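Local coordinates for protein TSSL1 (PDB 4B62) that probably anchors the type VI secretion system to the cell wall, this part of it being the C-terminal OmpA-like peptidoglycan-binding module, at residues Phe48-Ala53 with Leu99-Arg103; Arg43-Leu47 with Ala142-Val147. The contacts are given in a common frame with arbitrary orientation. Residues are numbered along the deposited sequence.

Interaction 1: residues Phe48-Ala53 with Leu99-Arg103. With PO4 (phosphate ion), chain C.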
loop_
_atom_site.group_PDB
_atom_site.type_symbol
_atom_site.label_atom_id
_atom_site.label_comp_id
_atom_site.label_asym_id
_atom_site.label_seq_id
_atom_site.Cartn_x
_atom_site.Cartn_y
_atom_site.Cartn_z
ATOM N N PHE A 48 -8.276 4.659 -1.760
ATOM C CA PHE A 48 -8.690 5.847 -1.026
ATOM C C PHE A 48 -9.344 6.852 -1.965
ATOM O O PHE A 48 -8.920 7.007 -3.111
ATOM C CB PHE A 48 -7.474 6.576 -0.419
ATOM C CG PHE A 48 -6.495 5.694 0.326
ATOM C CD1 PHE A 48 -6.786 5.195 1.576
ATOM C CD2 PHE A 48 -5.265 5.369 -0.249
ATOM C CE1 PHE A 48 -5.886 4.390 2.239
ATOM C CE2 PHE A 48 -4.372 4.564 0.418
ATOM C CZ PHE A 48 -4.687 4.080 1.661
ATOM N N ALA A 49 -10.326 7.593 -1.457
ATOM C CA ALA A 49 -10.786 8.784 -2.169
ATOM C C ALA A 49 -9.654 9.813 -2.179
ATOM O O ALA A 49 -8.715 9.762 -1.353
ATOM C CB ALA A 49 -12.031 9.366 -1.520
ATOM N N SER A 50 -9.725 10.726 -3.135
ATOM C CA SER A 50 -8.768 11.807 -3.238
ATOM C C SER A 50 -8.601 12.500 -1.886
ATOM O O SER A 50 -9.579 12.803 -1.203
ATOM C CB SER A 50 -9.226 12.806 -4.301
ATOM O OG SER A 50 -8.258 13.810 -4.492
ATOM N N ALA A 51 -7.349 12.693 -1.477
ATOM C CA ALA A 51 -7.022 13.457 -0.268
ATOM C C ALA A 51 -7.505 12.820 1.048
ATOM O O ALA A 51 -7.518 13.480 2.079
ATOM C CB ALA A 51 -7.526 14.906 -0.395
ATOM N N SER A 52 -7.852 11.531 1.012
ATOM C CA SER A 52 -8.355 10.797 2.180
ATOM C C SER A 52 -7.427 9.610 2.496
ATOM O O SER A 52 -6.743 9.114 1.603
ATOM C CB SER A 52 -9.770 10.302 1.884
ATOM O OG SER A 52 -10.258 9.377 2.830
ATOM N N ALA A 53 -7.448 9.157 3.749
ATOM C CA ALA A 53 -6.715 7.970 4.183
ATOM C C ALA A 53 -7.624 6.830 4.639
ATOM O O ALA A 53 -7.160 5.844 5.163
ATOM C CB ALA A 53 -5.689 8.319 5.255
ATOM N N LEU A 99 -0.627 12.867 4.913
ATOM C CA LEU A 99 -1.483 11.957 4.161
ATOM C C LEU A 99 -0.773 10.623 3.877
ATOM O O LEU A 99 -1.377 9.546 4.010
ATOM C CB LEU A 99 -1.951 12.605 2.861
ATOM C CG LEU A 99 -2.947 11.785 2.041
ATOM C CD1 LEU A 99 -4.249 11.549 2.798
ATOM C CD2 LEU A 99 -3.169 12.465 0.690
ATOM N N SER A 100 0.510 10.690 3.504
ATOM C CA SER A 100 1.257 9.481 3.174
ATOM C C SER A 100 1.406 8.581 4.416
ATOM O O SER A 100 1.310 7.358 4.322
ATOM C CB SER A 100 2.618 9.843 2.567
ATOM O OG SER A 100 3.584 10.284 3.516
ATOM N N GLN A 101 1.632 9.199 5.572
ATOM C CA GLN A 101 1.734 8.443 6.811
ATOM C C GLN A 101 0.406 7.801 7.182
ATOM O O GLN A 101 0.341 6.628 7.568
ATOM C CB GLN A 101 2.239 9.336 7.957
ATOM C CG GLN A 101 2.300 8.637 9.298
ATOM C CD GLN A 101 2.804 9.510 10.409
ATOM O OE1 GLN A 101 2.039 10.250 11.021
ATOM N NE2 GLN A 101 4.092 9.407 10.700
ATOM N N ALA A 102 -0.658 8.586 7.069
ATOM C CA ALA A 102 -1.981 8.119 7.462
ATOM C C ALA A 102 -2.464 6.981 6.558
ATOM O O ALA A 102 -3.089 6.025 7.027
ATOM C CB ALA A 102 -2.980 9.263 7.471
ATOM N N ARG A 103 -2.151 7.082 5.266
ATOM C CA ARG A 103 -2.504 6.036 4.326
ATOM C C ARG A 103 -1.783 4.727 4.642
ATOM O O ARG A 103 -2.394 3.660 4.676
ATOM C CB ARG A 103 -2.226 6.493 2.890
ATOM C CG ARG A 103 -3.306 7.427 2.373
ATOM C CD ARG A 103 -3.010 8.002 1.003
ATOM N NE ARG A 103 -4.204 8.622 0.447
ATOM C CZ ARG A 103 -4.362 8.978 -0.819
ATOM N NH1 ARG A 103 -3.384 8.857 -1.719
ATOM N NH2 ARG A 103 -5.546 9.448 -1.190
HETATM P P PO4 C . -10.719 10.459 5.833
HETATM O O1 PO4 C . -11.621 9.803 4.820
HETATM O O2 PO4 C . -10.734 11.937 5.603
HETATM O O3 PO4 C . -11.219 10.195 7.228
HETATM O O4 PO4 C . -9.302 9.967 5.740
HETATM O O HOH W 1 -6.896 8.704 -4.214
HETATM O O HOH W 2 -5.032 11.913 -3.103
#
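Phe48 lays its ring against the Arg103 side chain: Arg103 CG sits over the ring face, 3.7 Å from its centroid in a CH-pi contact, and Phe48 CD2 lies 3.5 Å from Arg103 NE, over the guanidinium face. From Ala49 to Ser52 the chain makes a type II beta turn, closed by Ser52 N to Ala49 O at 3.1 Å, with Ala51 taking the positive phi. Water 2 accepts from Ala51 N and, weakly, from Arg103 NH2. Ser52 O then receives both Arg103 NE (2.8 Å) and Arg103 NH2 (3.1 Å), while Ser52 OG and Ala53 N hold a phosphate ion, probably from the crystallisation liquor. Ala53 finishes the contact on the helix surface, its CB 3.6 Å from Ala102 CB and 4.3 Å from Leu99 CD1. Leu99, Ser100 and Arg103 belong to the LSxxRA signature of OmpA-like domains, whose arginine helps bind peptidoglycan in relatives; Arg103 is thus probably part of the ligand-binding site.

Interaction 2: residues Arg43-Leu47 with Ala142-Val147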
loop_
_atom_site.group_PDB
_atom_site.type_symbol
_atom_site.label_atom_id
_atom_site.label_comp_id
_atom_site.label_asym_id
_atom_site.label_seq_id
_atom_site.Cartn_x
_atom_site.Cartn_y
_atom_site.Cartn_z
ATOM N N ARG A 43 -1.528 1.705 -6.138
ATOM C CA ARG A 43 -1.801 3.127 -6.283
ATOM C C ARG A 43 -2.851 3.543 -5.242
ATOM O O ARG A 43 -3.816 2.799 -4.975
ATOM C CB ARG A 43 -2.339 3.455 -7.683
ATOM C CG ARG A 43 -1.383 3.390 -8.878
ATOM C CD ARG A 43 -2.176 3.845 -10.110
ATOM N NE ARG A 43 -1.459 4.025 -11.378
ATOM C CZ ARG A 43 -1.238 3.069 -12.285
ATOM N NH1 ARG A 43 -1.626 1.817 -12.064
ATOM N NH2 ARG A 43 -0.600 3.366 -13.419
ATOM N N GLY A 44 -2.689 4.738 -4.684
ATOM C CA GLY A 44 -3.676 5.263 -3.737
ATOM C C GLY A 44 -5.084 5.276 -4.309
ATOM O O GLY A 44 -6.045 5.067 -3.577
ATOM N N ASP A 45 -5.200 5.517 -5.619
ATOM C CA ASP A 45 -6.510 5.582 -6.269
ATOM C C ASP A 45 -7.281 4.263 -6.176
ATOM O O ASP A 45 -8.496 4.257 -6.342
ATOM C CB ASP A 45 -6.399 5.952 -7.758
ATOM C CG ASP A 45 -5.577 7.207 -8.013
ATOM O OD1 ASP A 45 -5.708 8.205 -7.273
ATOM O OD2 ASP A 45 -4.795 7.191 -8.988
ATOM N N GLU A 46 -6.589 3.148 -5.952
ATOM C CA GLU A 46 -7.242 1.842 -5.823
ATOM C C GLU A 46 -7.850 1.598 -4.446
ATOM O O GLU A 46 -8.562 0.611 -4.285
ATOM C CB GLU A 46 -6.271 0.701 -6.149
ATOM C CG GLU A 46 -5.674 0.760 -7.548
ATOM C CD GLU A 46 -6.686 0.636 -8.667
ATOM O OE1 GLU A 46 -7.820 0.174 -8.416
ATOM O OE2 GLU A 46 -6.320 1.006 -9.801
ATOM N N LEU A 47 -7.548 2.473 -3.476
ATOM C CA LEU A 47 -7.938 2.280 -2.074
ATOM C C LEU A 47 -8.707 3.432 -1.463
ATOM O O LEU A 47 -9.647 3.201 -0.705
ATOM C CB LEU A 47 -6.688 2.030 -1.233
ATOM C CG LEU A 47 -5.991 0.699 -1.521
ATOM C CD1 LEU A 47 -4.642 0.700 -0.816
ATOM C CD2 LEU A 47 -6.815 -0.519 -1.117
ATOM N N ALA A 142 -0.309 10.002 -10.182
ATOM C CA ALA A 142 -1.161 8.921 -9.720
ATOM C C ALA A 142 -0.375 7.647 -9.428
ATOM O O ALA A 142 -0.756 6.884 -8.557
ATOM C CB ALA A 142 -2.281 8.655 -10.716
ATOM N N ARG A 143 0.723 7.415 -10.154
ATOM C CA ARG A 143 1.606 6.279 -9.852
ATOM C C ARG A 143 2.430 6.528 -8.569
ATOM O O ARG A 143 2.728 5.584 -7.824
ATOM C CB ARG A 143 2.540 5.974 -11.028
ATOM C CG ARG A 143 1.795 5.316 -12.166
ATOM C CD ARG A 143 2.667 4.776 -13.263
ATOM N NE ARG A 143 3.077 5.831 -14.170
ATOM C CZ ARG A 143 4.335 6.073 -14.546
ATOM N NH1 ARG A 143 5.338 5.323 -14.102
ATOM N NH2 ARG A 143 4.593 7.079 -15.382
ATOM N N ASN A 144 2.791 7.782 -8.300
ATOM C CA ASN A 144 3.582 8.090 -7.097
ATOM C C ASN A 144 2.780 7.989 -5.813
ATOM O O ASN A 144 3.295 7.525 -4.791
ATOM C CB ASN A 144 4.236 9.459 -7.186
ATOM C CG ASN A 144 5.428 9.462 -8.126
ATOM O OD1 ASN A 144 6.057 8.434 -8.311
ATOM N ND2 ASN A 144 5.723 10.609 -8.733
ATOM N N ARG A 145 1.510 8.404 -5.871
ATOM C CA ARG A 145 0.596 8.254 -4.735
ATOM C C ARG A 145 0.275 6.772 -4.601
ATOM O O ARG A 145 -0.434 6.206 -5.433
ATOM C CB ARG A 145 -0.707 9.044 -4.940
ATOM C CG ARG A 145 -0.557 10.532 -5.142
ATOM C CD ARG A 145 -1.873 11.270 -5.081
ATOM N NE ARG A 145 -2.864 10.783 -6.033
ATOM C CZ ARG A 145 -3.004 11.207 -7.283
ATOM N NH1 ARG A 145 -2.213 12.133 -7.788
ATOM N NH2 ARG A 145 -3.957 10.679 -8.039
ATOM N N ARG A 146 0.808 6.125 -3.568
ATOM C CA ARG A 146 0.762 4.678 -3.501
ATOM C C ARG A 146 1.138 4.205 -2.112
ATOM O O ARG A 146 1.730 4.956 -1.317
ATOM C CB ARG A 146 1.748 4.064 -4.511
ATOM C CG ARG A 146 3.208 4.177 -4.082
ATOM C CD ARG A 146 4.161 3.965 -5.231
ATOM N NE ARG A 146 5.543 3.863 -4.785
ATOM C CZ ARG A 146 6.364 4.885 -4.557
ATOM N NH1 ARG A 146 6.010 6.153 -4.773
ATOM N NH2 ARG A 146 7.603 4.606 -4.134
ATOM N N VAL A 147 0.815 2.946 -1.841
ATOM C CA VAL A 147 1.446 2.222 -0.748
ATOM C C VAL A 147 2.258 1.067 -1.341
ATOM O O VAL A 147 1.906 0.506 -2.389
ATOM C CB VAL A 147 0.442 1.687 0.312
ATOM C CG1 VAL A 147 -0.248 2.851 0.999
ATOM C CG2 VAL A 147 -0.576 0.734 -0.281
HETATM O O HOH W 3 -4.125 8.563 -4.665
#
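Two polar links join these segments, one through the main chain and one through side chains. Gly44 N donates to Arg145 O at 2.8 Å with an almost straight N-H...O angle of 176°, tying the start of the 3-10 turn at 44-46 to the residue where the chain leaves helix 138-144. Beside it, in the conformer of Asp45 given here, one of two, Arg145 NH2 makes a salt bridge to Asp45 OD1 at 3.1 Å, and water 3 bridges the same pair, donating to Asp45 OD1 and accepting from Arg145 NE. The stronger partner of Arg145 is Asp84, which forms a salt bridge with its NH1.

Arg43 and Arg146 face each other as an antiparallel non-hydrogen-bonded pair, CA to CA 4.1 Å, with diverging side chains. Arg43 CA also approaches Arg145 O to 3.5 Å in a CA-H...O contact. In the conformer given here, one of two, Arg43 runs along the last helical turn: its CG is 3.6 Å from Ala142 O and its NH2 3.3 Å from Arg143 CG. The two positive ends come close, but Arg143 is balanced by Glu139. On the buried side, Leu47 CD1 meets Val147 CG2 at 4.1 Å, and helix 60-72 packs on Leu47 through Leu62 and Leu63. Arg146 turns the other way, its NH1 reaching back to Asn144 O and its NH2 to Glu130 O.

Asn144, Arg145, Arg146 and Val147 form the NRRV signature of OmpA-like domains, in which the last helix runs into the central strand of the sheet; here it meets the end of the neighbouring strand 37-43.

How the interactions relate
The two contacts share one connection, from strand 37-43 to helix 60-72: interaction 2 uses the last residue of the strand and the first of the loop, and interaction 1 those that follow directly. Their partners come later in the order helix 96-115, then helix 138-144 with strand 146-152, so interaction 1 is nested within the chain closed by interaction 2. The centres lie 9 Å apart and the contacts touch, Arg103 NH1 packing 4.1 Å from Gly44 CA and 4.2 Å from Arg145 CB. The loop therefore links the end of strand 37-43, beside the start of strand 146-152, to helix 96-115, bringing two OmpA signature arginines, Arg103 and Arg145, together at what is probably the peptidoglycan-binding end.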